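Local coordinates for putative DNA helicase (Lactobacillus plantarum, PDB 3DMN), which is of unknown function but, as the C-terminal domain of a putative DNA helicase, probably forms part of a UvrD-like, ATP-driven motor, at residues Q9-F14 / H146-V151; D13-I18 / I140-M145; T63-G68 / L113-V118. One frame throughout, in Å; residues are numbered along the deposited sequence.

Interaction 1: residues Q9-F14 / H146-V151; sequences QQITDF and HELTLV
The methyl groups of L148 and L150 approach the F14 ring obliquely. CD2 of F14 lies 3.7 Å from CD2 of L148, and these two side chains cross at about a right angle. Farther out, F14 and L150 meet tip to tip, with F14 CE2 4.1 Å from L150 CD1 and the ring carbon CZ equally near both leucine methyls. The ring's CG is anti to the backbone N (chi1 173°), on a CB that points toward the strand; P35 also packs against the side chain. The other flat group belongs to H146, whose CB is directed away from the helix and whose ND1 bonds to D116. One helical turn before F14, I11 makes the other main contact: its CG1 is 4.0 Å from L148 CB, and its CD1 reaches the peptide link, 3.6 Å from H146 C. An alanine in place of F14 would probably open a gap over L148 CD2 and both methyls of L150, loosening the helix at this end. No hydrogen bond crosses between the two segments; the contact is van der Waals packing of side chains and, at I11 CD1, of a methyl on a peptide. The axes of 9-14 and 147-151 approach to 9.0 Å at 42°, with I11 opposite L148. This is a helix packed on one face of a parallel sheet, as in the alpha/beta layering of P-loop NTPase-like domains.

Interaction 2: residues D13-I18 / I140-M145; sequences DFTKEI and ICSRAM. With ACT (acetate ion), chain G.
T15 and C141 form the close part of this contact, where T15 CG2 lies 3.6 Å from C141 CB. The C141 sulfur, anti to its own carbonyl carbon (chi1 -72°), meets both I18 and F14: I18 CD1 is 4.0 Å from SG, and the same sulfur stands at the F14 ring edge, near the ring plane and 4.3 Å from CE2. L148 and V120 of the sheet also pack on C141, so this side is buried. Toward the partly exposed S142 the contact becomes polar and takes in solvent. The threonine and serine hydroxyl oxygens do not bond each other; a water donates to both, at 3.0 Å from T15 OG1 and 2.8 Å from S142 OG. T15 OG1 also bonds to carbonyl oxygens one turn back, at I11 and T12, and S142 OG to Y138 O; because S142 was modelled in two conformations, its bridge describes one of them. Within the type I turn from C141 to A144, R143 takes no part in the contact with 13-18. Its NE makes a nearly straight bond, 3.0 Å long at 172°, to OXT of an acetate probably taken from the crystallisation liquor, while its NH1 binds L113 O. The chemistry thus divides in two: apolar groups and a sulfur join the C-terminal end of helix 134-141 directly to segment 13-18, whereas the hydroxyls of T15 and S142 are linked through a water that donates to both.

Interaction 3: residues T63-G68 / L113-V118; sequences TTAIIG and LEFDAV. With FMT (formic acid), chain P.
Backbone hydrogen bonds pair T64 with A117 and A65 with V118 in parallel. A117 is held to the strand at both its N and its O: its N donates to T63 O at 3.1 Å, and its O accepts from A65 N at 2.9 Å. On the far edge of the strand, T64 N bonds instead to O1 of a formic acid molecule, probably from the crystallisation liquor. A side-chain bond adds to these where the chain turns a corner. D116 OD2 takes T63 N at 3.0 Å with its anti lone pair; CG anti to the backbone N (chi1 -172°) brings the carboxylate to this side, while OD1 bonds to H146 ND1. Apolar contacts involve F115, A65, I67 and V118. The A65 methyl sits over the centre of the F115 ring face, 3.5 Å from CB to the centroid and 11° off the normal, a CH-pi contact. I67 CD1 approaches the ring obliquely and lies 3.8 Å from V118 CG1. Chemically, the D116 carboxylate is divided between a backbone N-H and an imidazole, and those two bonds would probably help offset the like charge of nearby D62.

Overall arrangement
All three contacts are largely buried, yet they differ in chemistry. Interactions 1 and 2 both start from helix 9-16, share F14 and lie on the same side of the chain's centre, one against strand 147-153 and the other against the C-terminal end of helix 134-141 and the turn that follows; one is packing without hydrogen bonds, the other partly water-mediated. Interaction 3 lies within the sheet and depends on backbone bonds, its centre about 11 Å and 12 Å from theirs. It is nested in the loop that each of the others closes. Direct joints tie it in: H146 to D116, E147 to V118, and the backbones of R143 and M145 to F115.

Interaction 1: residues Q9-F14 / H146-V151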
ATOM      1  N   GLN A   9       6.303 -15.626   0.636  1.00 26.98           N
ATOM      2  CA  GLN A   9       7.652 -15.428   0.086  1.00 25.83           C
ATOM      3  C   GLN A   9       7.739 -14.260  -0.902  1.00 26.06           C
ATOM      4  O   GLN A   9       8.757 -13.566  -0.962  1.00 25.99           O
ATOM      5  CB  GLN A   9       8.079 -16.694  -0.631  1.00 26.34           C
ATOM      6  CG  GLN A   9       9.491 -16.544  -1.217  1.00 26.68           C
ATOM      7  CD  GLN A   9      10.046 -17.870  -1.666  1.00 26.31           C
ATOM      8  OE1 GLN A   9       9.321 -18.730  -2.188  1.00 27.31           O
ATOM      9  NE2 GLN A   9      11.345 -18.050  -1.461  1.00 28.33           N
ATOM     10  N   GLN A  10       6.691 -14.068  -1.693  1.00 26.07           N
ATOM     11  CA  GLN A  10       6.677 -13.008  -2.714  1.00 26.63           C
ATOM     12  C   GLN A  10       6.804 -11.641  -2.045  1.00 27.17           C
ATOM     13  O   GLN A  10       7.604 -10.798  -2.471  1.00 28.40           O
ATOM     14  CB  GLN A  10       5.397 -13.109  -3.551  1.00 28.52           C
ATOM     15  CG  GLN A  10       5.459 -14.252  -4.585  1.00 29.61           C
ATOM     16  CD  GLN A  10       5.339 -15.635  -4.014  1.00 32.71           C
ATOM     17  OE1 GLN A  10       4.858 -15.850  -2.895  1.00 30.40           O
ATOM     18  NE2 GLN A  10       5.791 -16.595  -4.790  1.00 35.11           N
ATOM     19  N   ILE A  11       5.995 -11.413  -1.012  1.00 26.17           N
ATOM     20  CA  ILE A  11       6.037 -10.120  -0.299  1.00 26.61           C
ATOM     21  C   ILE A  11       7.356  -9.965   0.463  1.00 26.84           C
ATOM     22  O   ILE A  11       7.958  -8.898   0.431  1.00 27.77           O
ATOM     23  CB  ILE A  11       4.782  -9.994   0.623  1.00 27.26           C
ATOM     24  CG1 ILE A  11       3.568  -9.835  -0.281  1.00 28.78           C
ATOM     25  CG2 ILE A  11       4.895  -8.835   1.604  1.00 28.17           C
ATOM     26  CD1 ILE A  11       2.285  -9.963   0.437  1.00 30.15           C
ATOM     27  N   THR A  12       7.806 -11.037   1.126  1.00 27.97           N
ATOM     28  CA  THR A  12       9.063 -11.015   1.876  1.00 28.47           C
ATOM     29  C   THR A  12      10.246 -10.643   0.975  1.00 28.17           C
ATOM     30  O   THR A  12      11.082  -9.812   1.322  1.00 28.31           O
ATOM     31  CB  THR A  12       9.279 -12.403   2.514  1.00 28.90           C
ATOM     32  OG1 THR A  12       8.238 -12.612   3.487  1.00 33.88           O
ATOM     33  CG2 THR A  12      10.659 -12.491   3.149  1.00 32.17           C
ATOM     34  N   ASP A  13      10.303 -11.275  -0.189  1.00 26.82           N
ATOM     35  CA  ASP A  13      11.392 -11.029  -1.106  1.00 26.86           C
ATOM     36  C   ASP A  13      11.389  -9.621  -1.716  1.00 27.51           C
ATOM     37  O   ASP A  13      12.440  -9.007  -1.850  1.00 28.39           O
ATOM     38  CB  ASP A  13      11.385 -12.062  -2.226  1.00 25.89           C
ATOM     39  CG  ASP A  13      11.944 -13.382  -1.789  1.00 27.70           C
ATOM     40  OD1 ASP A  13      12.438 -13.534  -0.633  1.00 27.09           O
ATOM     41  OD2 ASP A  13      11.888 -14.338  -2.614  1.00 28.54           O
ATOM     42  N   PHE A  14      10.218  -9.161  -2.130  1.00 27.45           N
ATOM     43  CA  PHE A  14      10.085  -7.787  -2.602  1.00 28.16           C
ATOM     44  C   PHE A  14      10.485  -6.780  -1.495  1.00 28.21           C
ATOM     45  O   PHE A  14      11.344  -5.884  -1.705  1.00 28.31           O
ATOM     46  CB  PHE A  14       8.644  -7.561  -3.046  1.00 27.51           C
ATOM     47  CG  PHE A  14       8.357  -6.119  -3.399  1.00 28.17           C
ATOM     48  CD1 PHE A  14       8.569  -5.666  -4.699  1.00 29.96           C
ATOM     49  CD2 PHE A  14       7.798  -5.264  -2.464  1.00 29.46           C
ATOM     50  CE1 PHE A  14       8.301  -4.313  -5.062  1.00 30.68           C
ATOM     51  CE2 PHE A  14       7.522  -3.931  -2.789  1.00 27.95           C
ATOM     52  CZ  PHE A  14       7.741  -3.451  -4.085  1.00 28.47           C
ATOM     53  N   HIS A 146      -0.603 -11.173   2.593  1.00 28.77           N
ATOM     54  CA  HIS A 146      -0.972 -12.047   1.465  1.00 28.01           C
ATOM     55  C   HIS A 146      -0.994 -11.327   0.102  1.00 28.21           C
ATOM     56  O   HIS A 146      -0.584 -11.897  -0.900  1.00 29.52           O
ATOM     57  CB  HIS A 146      -2.304 -12.778   1.761  1.00 29.10           C
ATOM     58  CG  HIS A 146      -2.271 -13.551   3.062  1.00 30.83           C
ATOM     59  ND1 HIS A 146      -3.205 -13.383   4.073  1.00 37.42           N
ATOM     60  CD2 HIS A 146      -1.375 -14.450   3.536  1.00 35.68           C
ATOM     61  CE1 HIS A 146      -2.890 -14.156   5.098  1.00 36.32           C
ATOM     62  NE2 HIS A 146      -1.791 -14.823   4.795  1.00 37.00           N
ATOM     63  N   GLU A 147      -1.434 -10.068   0.081  1.00 27.29           N
ATOM     64  CA  GLU A 147      -1.503  -9.281  -1.165  1.00 27.59           C
ATOM     65  C   GLU A 147      -0.943  -7.886  -0.905  1.00 27.75           C
ATOM     66  O   GLU A 147      -1.262  -7.271   0.085  1.00 27.59           O
ATOM     67  CB  GLU A 147      -2.957  -9.160  -1.619  1.00 30.02           C
ATOM     68  CG  GLU A 147      -3.110  -8.762  -3.088  1.00 34.07           C
ATOM     69  CD  GLU A 147      -2.874  -9.950  -4.049  1.00 40.81           C
ATOM     70  OE1 GLU A 147      -2.944 -11.118  -3.589  1.00 46.13           O
ATOM     71  OE2 GLU A 147      -2.659  -9.717  -5.262  1.00 47.95           O
ATOM     72  N   LEU A 148      -0.097  -7.434  -1.816  1.00 26.42           N
ATOM     73  CA  LEU A 148       0.523  -6.111  -1.684  1.00 25.96           C
ATOM     74  C   LEU A 148       0.450  -5.386  -3.017  1.00 27.78           C
ATOM     75  O   LEU A 148       0.897  -5.909  -4.047  1.00 28.11           O
ATOM     76  CB  LEU A 148       1.976  -6.265  -1.233  1.00 26.47           C
ATOM     77  CG  LEU A 148       2.824  -4.991  -1.232  1.00 26.48           C
ATOM     78  CD1 LEU A 148       2.273  -3.966  -0.214  1.00 27.80           C
ATOM     79  CD2 LEU A 148       4.353  -5.314  -0.987  1.00 27.09           C
ATOM     80  N   THR A 149      -0.086  -4.170  -2.967  1.00 26.92           N
ATOM     81  CA  THR A 149      -0.261  -3.332  -4.167  1.00 26.77           C
ATOM     82  C   THR A 149       0.357  -2.004  -3.814  1.00 27.55           C
ATOM     83  O   THR A 149       0.174  -1.505  -2.733  1.00 28.02           O
ATOM     84  CB  THR A 149      -1.765  -3.079  -4.480  1.00 27.25           C
ATOM     85  OG1 THR A 149      -2.411  -4.319  -4.745  1.00 28.29           O
ATOM     86  CG2 THR A 149      -1.898  -2.172  -5.729  1.00 30.04           C
ATOM     87  N   LEU A 150       1.111  -1.437  -4.755  1.00 27.28           N
ATOM     88  CA  LEU A 150       1.652  -0.063  -4.598  1.00 27.57           C
ATOM     89  C   LEU A 150       1.118   0.768  -5.727  1.00 27.94           C
ATOM     90  O   LEU A 150       1.261   0.408  -6.897  1.00 29.36           O
ATOM     91  CB  LEU A 150       3.195  -0.013  -4.610  1.00 28.59           C
ATOM     92  CG  LEU A 150       3.914  -0.585  -3.394  1.00 29.04           C
ATOM     93  CD1 LEU A 150       3.897  -2.086  -3.414  1.00 31.77           C
ATOM     94  CD2 LEU A 150       5.390  -0.119  -3.462  1.00 31.38           C
ATOM     95  N   VAL A 151       0.545   1.911  -5.366  1.00 26.84           N
ATOM     96  CA  VAL A 151       0.073   2.892  -6.371  1.00 27.14           C
ATOM     97  C   VAL A 151       0.909   4.132  -6.258  1.00 27.99           C
ATOM     98  O   VAL A 151       1.055   4.660  -5.172  1.00 27.88           O
ATOM     99  CB  VAL A 151      -1.445   3.244  -6.184  1.00 27.80           C
ATOM    100  CG1 VAL A 151      -1.895   4.311  -7.198  1.00 29.25           C
ATOM    101  CG2 VAL A 151      -2.321   1.993  -6.318  1.00 28.21           C
TER

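Interaction 2: residues D13-I18 / I140-M145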
ATOM      1  N   ASP A  13      10.303 -11.275  -0.189  1.00 26.82           N
ATOM      2  CA  ASP A  13      11.392 -11.029  -1.106  1.00 26.86           C
ATOM      3  C   ASP A  13      11.389  -9.621  -1.716  1.00 27.51           C
ATOM      4  O   ASP A  13      12.440  -9.007  -1.850  1.00 28.39           O
ATOM      5  CB  ASP A  13      11.385 -12.062  -2.226  1.00 25.89           C
ATOM      6  CG  ASP A  13      11.944 -13.382  -1.789  1.00 27.70           C
ATOM      7  OD1 ASP A  13      12.438 -13.534  -0.633  1.00 27.09           O
ATOM      8  OD2 ASP A  13      11.888 -14.338  -2.614  1.00 28.54           O
ATOM      9  N   PHE A  14      10.218  -9.161  -2.130  1.00 27.45           N
ATOM     10  CA  PHE A  14      10.085  -7.787  -2.602  1.00 28.16           C
ATOM     11  C   PHE A  14      10.485  -6.780  -1.495  1.00 28.21           C
ATOM     12  O   PHE A  14      11.344  -5.884  -1.705  1.00 28.31           O
ATOM     13  CB  PHE A  14       8.644  -7.561  -3.046  1.00 27.51           C
ATOM     14  CG  PHE A  14       8.357  -6.119  -3.399  1.00 28.17           C
ATOM     15  CD1 PHE A  14       8.569  -5.666  -4.699  1.00 29.96           C
ATOM     16  CD2 PHE A  14       7.798  -5.264  -2.464  1.00 29.46           C
ATOM     17  CE1 PHE A  14       8.301  -4.313  -5.062  1.00 30.68           C
ATOM     18  CE2 PHE A  14       7.522  -3.931  -2.789  1.00 27.95           C
ATOM     19  CZ  PHE A  14       7.741  -3.451  -4.085  1.00 28.47           C
ATOM     20  N   THR A  15       9.917  -6.953  -0.294  1.00 28.84           N
ATOM     21  CA  THR A  15      10.189  -5.973   0.739  1.00 29.34           C
ATOM     22  C   THR A  15      11.635  -5.960   1.226  1.00 29.68           C
ATOM     23  O   THR A  15      12.170  -4.895   1.538  1.00 29.38           O
ATOM     24  CB  THR A  15       9.224  -6.110   1.927  1.00 29.94           C
ATOM     25  OG1 THR A  15       9.403  -7.393   2.558  1.00 32.54           O
ATOM     26  CG2 THR A  15       7.784  -5.948   1.469  1.00 29.85           C
ATOM     27  N   LYS A  16      12.279  -7.131   1.289  1.00 28.55           N
ATOM     28  CA  LYS A  16      13.646  -7.179   1.814  1.00 30.01           C
ATOM     29  C   LYS A  16      14.569  -6.267   0.980  1.00 29.93           C
ATOM     30  O   LYS A  16      15.517  -5.702   1.496  1.00 29.63           O
ATOM     31  CB  LYS A  16      14.179  -8.618   1.866  1.00 30.44           C
ATOM     32  CG  LYS A  16      14.544  -9.190   0.514  1.00 35.20           C
ATOM     33  CD  LYS A  16      14.779 -10.670   0.559  1.00 39.23           C
ATOM     34  CE  LYS A  16      15.040 -11.160  -0.860  1.00 39.43           C
ATOM     35  NZ  LYS A  16      15.349 -12.671  -0.682  1.00 40.41           N
ATOM     36  N   GLU A  17      14.274  -6.121  -0.311  1.00 28.62           N
ATOM     37  CA  GLU A  17      15.183  -5.415  -1.217  1.00 29.00           C
ATOM     38  C   GLU A  17      14.983  -3.909  -1.125  1.00 28.85           C
ATOM     39  O   GLU A  17      15.727  -3.141  -1.758  1.00 29.26           O
ATOM     40  CB  GLU A  17      14.975  -5.906  -2.645  1.00 29.41           C
ATOM     41  CG  GLU A  17      15.321  -7.403  -2.778  1.00 28.74           C
ATOM     42  CD  GLU A  17      15.823  -7.805  -4.158  1.00 30.24           C
ATOM     43  OE1 GLU A  17      15.679  -7.057  -5.125  1.00 29.26           O
ATOM     44  OE2 GLU A  17      16.291  -8.966  -4.282  1.00 29.26           O
ATOM     45  N   ILE A  18      13.974  -3.488  -0.348  1.00 27.91           N
ATOM     46  CA  ILE A  18      13.781  -2.025  -0.112  1.00 28.91           C
ATOM     47  C   ILE A  18      14.893  -1.479   0.800  1.00 29.56           C
ATOM     48  O   ILE A  18      15.281  -0.294   0.710  1.00 30.26           O
ATOM     49  CB  ILE A  18      12.408  -1.728   0.483  1.00 27.93           C
ATOM     50  CG1 ILE A  18      11.326  -2.173  -0.494  1.00 29.55           C
ATOM     51  CG2 ILE A  18      12.234  -0.192   0.766  1.00 29.06           C
ATOM     52  CD1 ILE A  18       9.887  -2.130   0.014  1.00 29.60           C
ATOM     53  N   ILE A 140       5.964  -0.183   5.910  1.00 29.03           N
ATOM     54  CA  ILE A 140       4.603  -0.127   5.371  1.00 28.61           C
ATOM     55  C   ILE A 140       4.304  -1.361   4.524  1.00 29.48           C
ATOM     56  O   ILE A 140       3.277  -2.019   4.691  1.00 29.65           O
ATOM     57  CB  ILE A 140       4.429   1.128   4.543  1.00 29.00           C
ATOM     58  CG1 ILE A 140       4.491   2.362   5.469  1.00 28.88           C
ATOM     59  CG2 ILE A 140       3.114   1.085   3.755  1.00 31.15           C
ATOM     60  CD1 ILE A 140       4.472   3.701   4.671  1.00 31.36           C
ATOM     61  N   CYS A 141       5.203  -1.662   3.605  1.00 29.07           N
ATOM     62  CA  CYS A 141       4.948  -2.767   2.689  1.00 29.13           C
ATOM     63  C   CYS A 141       4.906  -4.091   3.456  1.00 29.19           C
ATOM     64  O   CYS A 141       4.135  -4.991   3.086  1.00 29.54           O
ATOM     65  CB  CYS A 141       6.040  -2.804   1.621  1.00 30.06           C
ATOM     66  SG  CYS A 141       5.928  -1.488   0.423  1.00 30.78           S
ATOM     67  N   SER A 142       5.702  -4.192   4.525  1.00 28.43           N
ATOM     68  CA  SER A 142       5.838  -5.422   5.290  0.50 28.65           C
ATOM     69  C   SER A 142       4.582  -5.733   6.136  1.00 28.50           C
ATOM     70  O   SER A 142       4.478  -6.814   6.717  1.00 30.12           O
ATOM     71  CB  SER A 142       7.123  -5.398   6.137  0.50 28.43           C
ATOM     72  OG  SER A 142       8.277  -5.378   5.297  0.50 25.91           O
ATOM     73  N   ARG A 143       3.639  -4.778   6.199  1.00 29.82           N
ATOM     74  CA  ARG A 143       2.362  -4.994   6.906  1.00 30.89           C
ATOM     75  C   ARG A 143       1.470  -5.962   6.140  1.00 29.99           C
ATOM     76  O   ARG A 143       0.513  -6.474   6.706  1.00 31.24           O
ATOM     77  CB  ARG A 143       1.599  -3.695   7.097  1.00 31.47           C
ATOM     78  CG  ARG A 143       2.405  -2.609   7.798  1.00 34.66           C
ATOM     79  CD  ARG A 143       2.249  -2.696   9.252  1.00 35.87           C
ATOM     80  NE  ARG A 143       3.084  -1.725   9.957  1.00 40.42           N
ATOM     81  CZ  ARG A 143       3.572  -1.954  11.170  1.00 41.14           C
ATOM     82  NH1 ARG A 143       3.294  -3.105  11.789  1.00 41.61           N
ATOM     83  NH2 ARG A 143       4.344  -1.038  11.767  1.00 42.42           N
ATOM     84  N   ALA A 144       1.748  -6.158   4.840  1.00 28.33           N
ATOM     85  CA  ALA A 144       0.916  -7.061   4.012  1.00 27.96           C
ATOM     86  C   ALA A 144       1.299  -8.493   4.222  1.00 28.12           C
ATOM     87  O   ALA A 144       2.485  -8.872   4.071  1.00 27.80           O
ATOM     88  CB  ALA A 144       1.092  -6.746   2.490  1.00 28.28           C
HETATM   89  N   MSE A 145       0.287  -9.308   4.494  1.00 27.99           N
HETATM   90  CA  MSE A 145       0.521 -10.732   4.712  1.00 29.45           C
HETATM   91  C   MSE A 145       0.408 -11.491   3.399  1.00 29.26           C
HETATM   92  O   MSE A 145       1.250 -12.365   3.116  1.00 31.39           O
HETATM   93  CB  MSE A 145      -0.420 -11.299   5.784  1.00 29.97           C
HETATM   94  CG  MSE A 145      -0.173 -10.724   7.149  1.00 30.96           C
HETATM   95 SE   MSE A 145       1.648 -11.080   7.856  0.60 37.90          SE
HETATM   96  CE  MSE A 145       2.486  -9.307   7.603  1.00 36.23           C
TER
HETATM   97  C   ACT G   6       4.219   1.486   9.299  1.00 35.33           C
HETATM   98  O   ACT G   6       4.309   1.100  10.487  1.00 35.84           O
HETATM   99  OXT ACT G   6       3.426   0.877   8.584  1.00 36.05           O
HETATM  100  CH3 ACT G   6       5.047   2.604   8.788  1.00 34.97           C
HETATM  101  O   HOH W   1       9.219  -8.021   5.515  1.00 30.38           O

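Interaction 3: residues T63-G68 / L113-V118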
ATOM      1  N   THR A  63      -9.281  -8.944   2.884  1.00 36.34           N
ATOM      2  CA  THR A  63      -9.564  -7.761   3.679  1.00 36.30           C
ATOM      3  C   THR A  63      -8.380  -6.820   3.483  1.00 34.94           C
ATOM      4  O   THR A  63      -7.247  -7.177   3.824  1.00 33.31           O
ATOM      5  CB  THR A  63      -9.654  -8.102   5.148  1.00 37.09           C
ATOM      6  OG1 THR A  63     -10.715  -9.056   5.349  1.00 39.88           O
ATOM      7  CG2 THR A  63      -9.942  -6.834   5.959  1.00 37.84           C
ATOM      8  N   THR A  64      -8.669  -5.649   2.924  1.00 34.99           N
ATOM      9  CA  THR A  64      -7.655  -4.675   2.549  1.00 34.95           C
ATOM     10  C   THR A  64      -7.533  -3.459   3.485  1.00 35.03           C
ATOM     11  O   THR A  64      -8.569  -2.869   3.869  1.00 37.22           O
ATOM     12  CB  THR A  64      -7.921  -4.185   1.103  1.00 35.38           C
ATOM     13  OG1 THR A  64      -8.103  -5.329   0.223  1.00 35.96           O
ATOM     14  CG2 THR A  64      -6.795  -3.286   0.645  1.00 35.82           C
ATOM     15  N   ALA A  65      -6.294  -3.076   3.830  1.00 31.08           N
ATOM     16  CA  ALA A  65      -6.002  -1.746   4.412  1.00 30.74           C
ATOM     17  C   ALA A  65      -5.226  -0.906   3.431  1.00 30.11           C
ATOM     18  O   ALA A  65      -4.340  -1.422   2.754  1.00 29.59           O
ATOM     19  CB  ALA A  65      -5.226  -1.862   5.677  1.00 31.71           C
ATOM     20  N   ILE A  66      -5.563   0.374   3.328  1.00 28.15           N
ATOM     21  CA  ILE A  66      -4.773   1.295   2.531  1.00 28.59           C
ATOM     22  C   ILE A  66      -3.900   2.093   3.489  1.00 29.00           C
ATOM     23  O   ILE A  66      -4.418   2.677   4.463  1.00 30.18           O
ATOM     24  CB  ILE A  66      -5.660   2.295   1.821  1.00 29.08           C
ATOM     25  CG1 ILE A  66      -6.685   1.538   0.968  1.00 28.82           C
ATOM     26  CG2 ILE A  66      -4.770   3.260   1.023  1.00 30.11           C
ATOM     27  CD1 ILE A  66      -7.762   2.488   0.342  1.00 29.84           C
ATOM     28  N   ILE A  67      -2.585   2.025   3.282  1.00 26.98           N
ATOM     29  CA  ILE A  67      -1.646   2.771   4.165  1.00 28.66           C
ATOM     30  C   ILE A  67      -1.076   3.974   3.434  1.00 29.81           C
ATOM     31  O   ILE A  67      -0.436   3.813   2.369  1.00 29.66           O
ATOM     32  CB  ILE A  67      -0.488   1.873   4.672  1.00 28.87           C
ATOM     33  CG1 ILE A  67      -1.088   0.613   5.302  1.00 29.34           C
ATOM     34  CG2 ILE A  67       0.381   2.663   5.658  1.00 28.41           C
ATOM     35  CD1 ILE A  67      -0.071  -0.427   5.866  1.00 30.51           C
ATOM     36  N   GLY A  68      -1.346   5.159   3.962  1.00 30.76           N
ATOM     37  CA  GLY A  68      -0.792   6.437   3.409  1.00 30.11           C
ATOM     38  C   GLY A  68       0.343   6.892   4.342  1.00 29.17           C
ATOM     39  O   GLY A  68       0.413   6.490   5.487  1.00 29.97           O
ATOM     40  N   LEU A 113       0.507  -3.882  13.496  1.00 37.99           N
ATOM     41  CA  LEU A 113      -0.646  -4.385  12.730  1.00 35.87           C
ATOM     42  C   LEU A 113      -0.188  -5.190  11.531  1.00 35.16           C
ATOM     43  O   LEU A 113       0.845  -4.913  10.957  1.00 35.23           O
ATOM     44  CB  LEU A 113      -1.553  -3.244  12.261  1.00 36.38           C
ATOM     45  CG  LEU A 113      -2.181  -2.363  13.368  1.00 36.50           C
ATOM     46  CD1 LEU A 113      -3.154  -1.359  12.752  1.00 36.69           C
ATOM     47  CD2 LEU A 113      -2.834  -3.196  14.453  1.00 39.22           C
ATOM     48  N   GLU A 114      -0.968  -6.202  11.174  1.00 33.46           N
ATOM     49  CA  GLU A 114      -0.739  -6.929   9.916  1.00 32.67           C
ATOM     50  C   GLU A 114      -2.104  -6.998   9.232  1.00 31.11           C
ATOM     51  O   GLU A 114      -3.137  -7.067   9.915  1.00 31.86           O
ATOM     52  CB  GLU A 114      -0.169  -8.345  10.171  1.00 33.27           C
ATOM     53  CG  GLU A 114      -0.941  -9.193  11.187  1.00 37.84           C
ATOM     54  CD  GLU A 114      -2.294  -9.759  10.672  1.00 40.29           C
ATOM     55  OE1 GLU A 114      -3.200  -9.962  11.509  1.00 41.61           O
ATOM     56  OE2 GLU A 114      -2.459  -9.977   9.450  1.00 42.34           O
ATOM     57  N   PHE A 115      -2.096  -6.952   7.894  1.00 29.83           N
ATOM     58  CA  PHE A 115      -3.312  -6.989   7.127  1.00 29.08           C
ATOM     59  C   PHE A 115      -3.192  -8.059   6.045  1.00 29.50           C
ATOM     60  O   PHE A 115      -2.102  -8.305   5.535  1.00 31.61           O
ATOM     61  CB  PHE A 115      -3.521  -5.621   6.456  1.00 30.72           C
ATOM     62  CG  PHE A 115      -3.551  -4.480   7.442  1.00 30.38           C
ATOM     63  CD1 PHE A 115      -4.683  -4.252   8.211  1.00 35.11           C
ATOM     64  CD2 PHE A 115      -2.450  -3.626   7.571  1.00 34.22           C
ATOM     65  CE1 PHE A 115      -4.710  -3.184   9.120  1.00 35.07           C
ATOM     66  CE2 PHE A 115      -2.476  -2.554   8.475  1.00 36.21           C
ATOM     67  CZ  PHE A 115      -3.604  -2.341   9.232  1.00 35.83           C
ATOM     68  N   ASP A 116      -4.317  -8.690   5.699  1.00 29.97           N
ATOM     69  CA  ASP A 116      -4.373  -9.630   4.598  1.00 29.86           C
ATOM     70  C   ASP A 116      -3.835  -8.994   3.312  1.00 30.02           C
ATOM     71  O   ASP A 116      -2.923  -9.521   2.676  1.00 29.83           O
ATOM     72  CB  ASP A 116      -5.845  -9.984   4.426  1.00 30.94           C
ATOM     73  CG  ASP A 116      -6.079 -11.087   3.446  1.00 34.85           C
ATOM     74  OD1 ASP A 116      -5.154 -11.897   3.209  1.00 36.80           O
ATOM     75  OD2 ASP A 116      -7.232 -11.151   2.947  1.00 37.88           O
ATOM     76  N   ALA A 117      -4.396  -7.845   2.955  1.00 28.84           N
ATOM     77  CA  ALA A 117      -3.987  -7.116   1.748  1.00 27.87           C
ATOM     78  C   ALA A 117      -3.714  -5.670   2.140  1.00 28.35           C
ATOM     79  O   ALA A 117      -4.414  -5.080   2.988  1.00 28.17           O
ATOM     80  CB  ALA A 117      -5.094  -7.167   0.726  1.00 28.40           C
ATOM     81  N   VAL A 118      -2.691  -5.103   1.517  1.00 28.36           N
ATOM     82  CA  VAL A 118      -2.364  -3.700   1.740  1.00 27.52           C
ATOM     83  C   VAL A 118      -2.300  -3.031   0.381  1.00 28.77           C
ATOM     84  O   VAL A 118      -1.734  -3.580  -0.559  1.00 28.95           O
ATOM     85  CB  VAL A 118      -0.971  -3.545   2.445  1.00 28.89           C
ATOM     86  CG1 VAL A 118      -0.503  -2.074   2.418  1.00 30.19           C
ATOM     87  CG2 VAL A 118      -1.079  -4.050   3.915  1.00 29.50           C
TER
HETATM   88  C   FMT P 771     -11.730  -4.492   2.420  1.00 44.59           C
HETATM   89  O1  FMT P 771     -11.387  -5.115   3.422  1.00 44.08           O
HETATM   90  O2  FMT P 771     -11.677  -3.264   2.310  1.00 44.51           O